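PDB 2I76: DUF2520 domain-containing protein from Thermotoga maritima, which binds NADPH and, although its function is not established, is probably a dehydrogenase related to the 6-phosphogluconate dehydrogenase-like proteins. Local coordinates for residues 51-56 / 78-83. Numbering follows the deposited sequence.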
ATOM      1  N   THR A  51       6.541  -9.744  39.300  1.00 45.74           N
ATOM      2  CA  THR A  51       5.126  -9.920  38.984  1.00 45.60           C
ATOM      3  C   THR A  51       4.585 -10.525  40.277  1.00 45.76           C
ATOM      4  O   THR A  51       3.476 -11.063  40.356  1.00 45.15           O
ATOM      5  CB  THR A  51       4.937 -10.890  37.816  1.00 44.28           C
ATOM      6  OG1 THR A  51       5.968 -10.657  36.851  1.00 44.44           O
ATOM      7  CG2 THR A  51       3.571 -10.671  37.143  1.00 42.65           C
ATOM      8  N   LEU A  52       5.459 -10.440  41.276  1.00 46.95           N
ATOM      9  CA  LEU A  52       5.259 -10.864  42.655  1.00 46.70           C
ATOM     10  C   LEU A  52       5.744  -9.530  43.205  1.00 46.41           C
ATOM     11  O   LEU A  52       6.509  -9.428  44.160  1.00 46.54           O
ATOM     12  CB  LEU A  52       6.225 -11.994  42.985  1.00 46.32           C
ATOM     13  CG  LEU A  52       6.283 -13.019  41.844  1.00 47.27           C
ATOM     14  CD1 LEU A  52       7.271 -14.137  42.182  1.00 46.90           C
ATOM     15  CD2 LEU A  52       4.878 -13.570  41.580  1.00 45.56           C
ATOM     16  N   GLU A  53       5.279  -8.509  42.497  1.00 46.14           N
ATOM     17  CA  GLU A  53       5.572  -7.106  42.713  1.00 43.88           C
ATOM     18  C   GLU A  53       5.120  -6.470  44.010  1.00 44.56           C
ATOM     19  O   GLU A  53       4.543  -7.119  44.882  1.00 44.20           O
ATOM     20  CB  GLU A  53       4.984  -6.299  41.547  1.00 43.21           C
ATOM     21  CG  GLU A  53       3.962  -7.049  40.675  1.00 37.55           C
ATOM     22  CD  GLU A  53       2.571  -7.110  41.261  1.00 36.14           C
ATOM     23  OE1 GLU A  53       2.102  -6.097  41.822  1.00 34.05           O
ATOM     24  OE2 GLU A  53       1.934  -8.173  41.139  1.00 35.29           O
ATOM     25  N   LYS A  54       5.383  -5.168  44.099  1.00 44.60           N
ATOM     26  CA  LYS A  54       5.011  -4.368  45.252  1.00 44.30           C
ATOM     27  C   LYS A  54       3.504  -4.141  45.241  1.00 44.47           C
ATOM     28  O   LYS A  54       2.723  -5.057  45.517  1.00 43.66           O
ATOM     29  CB  LYS A  54       5.760  -3.029  45.221  1.00 45.57           C
ATOM     30  CG  LYS A  54       7.279  -3.200  45.221  1.00 49.24           C
ATOM     31  CD  LYS A  54       7.980  -2.323  46.264  1.00 52.01           C
ATOM     32  CE  LYS A  54       9.457  -2.711  46.407  1.00 53.01           C
ATOM     33  NZ  LYS A  54      10.222  -1.812  47.329  1.00 54.14           N
ATOM     34  N   HIS A  55       3.094  -2.924  44.904  1.00 44.80           N
ATOM     35  CA  HIS A  55       1.677  -2.606  44.872  1.00 45.25           C
ATOM     36  C   HIS A  55       1.378  -1.298  44.138  1.00 44.86           C
ATOM     37  O   HIS A  55       0.888  -0.339  44.719  1.00 43.98           O
ATOM     38  CB  HIS A  55       1.149  -2.568  46.305  1.00 47.02           C
ATOM     39  CG  HIS A  55      -0.319  -2.307  46.415  1.00 47.89           C
ATOM     40  ND1 HIS A  55      -0.849  -1.035  46.432  1.00 48.06           N
ATOM     41  CD2 HIS A  55      -1.369  -3.155  46.531  1.00 49.39           C
ATOM     42  CE1 HIS A  55      -2.162  -1.108  46.558  1.00 49.00           C
ATOM     43  NE2 HIS A  55      -2.503  -2.385  46.619  1.00 50.95           N
ATOM     44  N   PRO A  56       1.695  -1.249  42.835  1.00 46.47           N
ATOM     45  CA  PRO A  56       1.481  -0.091  41.965  1.00 45.48           C
ATOM     46  C   PRO A  56       0.118   0.588  42.067  1.00 44.49           C
ATOM     47  O   PRO A  56      -0.850   0.012  42.562  1.00 42.80           O
ATOM     48  CB  PRO A  56       1.748  -0.672  40.583  1.00 46.87           C
ATOM     49  CG  PRO A  56       2.930  -1.549  40.858  1.00 47.19           C
ATOM     50  CD  PRO A  56       2.537  -2.253  42.150  1.00 47.48           C
ATOM     51  N   LEU A  78      -2.574  -8.790  38.964  1.00 48.68           N
ATOM     52  CA  LEU A  78      -1.809  -7.625  39.380  1.00 50.01           C
ATOM     53  C   LEU A  78      -2.342  -7.107  40.699  1.00 51.92           C
ATOM     54  O   LEU A  78      -1.588  -6.654  41.557  1.00 52.39           O
ATOM     55  CB  LEU A  78      -1.927  -6.504  38.353  1.00 47.64           C
ATOM     56  CG  LEU A  78      -1.315  -6.667  36.975  1.00 45.53           C
ATOM     57  CD1 LEU A  78      -1.349  -5.311  36.279  1.00 43.15           C
ATOM     58  CD2 LEU A  78       0.108  -7.176  37.102  1.00 44.60           C
ATOM     59  N   ASN A  79      -3.659  -7.150  40.827  1.00 54.74           N
ATOM     60  CA  ASN A  79      -4.343  -6.692  42.022  1.00 58.20           C
ATOM     61  C   ASN A  79      -3.570  -5.624  42.800  1.00 57.85           C
ATOM     62  O   ASN A  79      -2.624  -5.925  43.532  1.00 58.53           O
ATOM     63  CB  ASN A  79      -4.654  -7.891  42.925  1.00 61.64           C
ATOM     64  CG  ASN A  79      -5.639  -8.870  42.283  1.00 64.75           C
ATOM     65  OD1 ASN A  79      -5.836  -9.981  42.780  1.00 66.65           O
ATOM     66  ND2 ASN A  79      -6.267  -8.453  41.180  1.00 65.35           N
ATOM     67  N   LEU A  80      -3.988  -4.375  42.626  1.00 56.82           N
ATOM     68  CA  LEU A  80      -3.382  -3.232  43.299  1.00 54.97           C
ATOM     69  C   LEU A  80      -4.489  -2.177  43.394  1.00 53.10           C
ATOM     70  O   LEU A  80      -5.527  -2.341  42.766  1.00 53.34           O
ATOM     71  CB  LEU A  80      -2.184  -2.736  42.492  1.00 55.42           C
ATOM     72  CG  LEU A  80      -1.188  -3.848  42.120  1.00 55.16           C
ATOM     73  CD1 LEU A  80      -0.192  -3.319  41.107  1.00 56.93           C
ATOM     74  CD2 LEU A  80      -0.478  -4.372  43.342  1.00 53.45           C
ATOM     75  N   GLY A  81      -4.282  -1.103  44.152  1.00 51.78           N
ATOM     76  CA  GLY A  81      -5.349  -0.121  44.315  1.00 51.21           C
ATOM     77  C   GLY A  81      -5.192   1.298  43.801  1.00 51.11           C
ATOM     78  O   GLY A  81      -4.158   1.941  43.983  1.00 50.36           O
ATOM     79  N   ASP A  82      -6.266   1.794  43.192  1.00 50.59           N
ATOM     80  CA  ASP A  82      -6.319   3.133  42.603  1.00 52.07           C
ATOM     81  C   ASP A  82      -5.297   3.292  41.494  1.00 52.19           C
ATOM     82  O   ASP A  82      -4.171   3.745  41.721  1.00 53.47           O
ATOM     83  CB  ASP A  82      -6.084   4.230  43.642  1.00 51.62           C
ATOM     84  CG  ASP A  82      -6.198   5.633  43.042  1.00 52.22           C
ATOM     85  OD1 ASP A  82      -7.309   6.036  42.622  1.00 49.55           O
ATOM     86  OD2 ASP A  82      -5.165   6.336  42.979  1.00 53.80           O
ATOM     87  N   ALA A  83      -5.704   2.926  40.286  1.00 49.47           N
ATOM     88  CA  ALA A  83      -4.832   3.016  39.132  1.00 48.36           C
ATOM     89  C   ALA A  83      -5.642   2.746  37.876  1.00 47.77           C
ATOM     90  O   ALA A  83      -6.263   1.690  37.748  1.00 46.83           O
ATOM     91  CB  ALA A  83      -3.701   1.996  39.257  1.00 48.16           C
TER
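L80 places its CB over one face of the H55 imidazole, 4.2 Å from the ring centroid and 10° off the ring normal, which meets the geometry of a CH-pi contact. With CG anti to the backbone N (chi1 -178°), H55 carries its ring alongside L80, and the two side chains run past each other in opposite directions. The CE1 and NE2 end of the ring lies beside G81 N. The branches of L80 meet different neighbours: CD1 sits against the P56 ring, 3.6 Å from P56 CG, while CD2 lies between H55 CD2 and E53 OE1, 3.5 Å from each, where the bent E53 chain brings its carboxylate beside the leucine. An alanine in place of L80 would probably open a gap between the P56 ring and the E53 carboxylate, while the CB contact with the imidazole could remain. The two loops bury 341 Å² between them, L80 contributing the most of any residue. Segment 51-56 precedes strand 62-64 and segment 78-83 leads from helix 71-75 to strand 85-87; inward, P56 touches N6, and L78 packs on V8 and V62, on the neighbouring parallel strands 6-8 and 62-64 of the nucleotide-binding sheet.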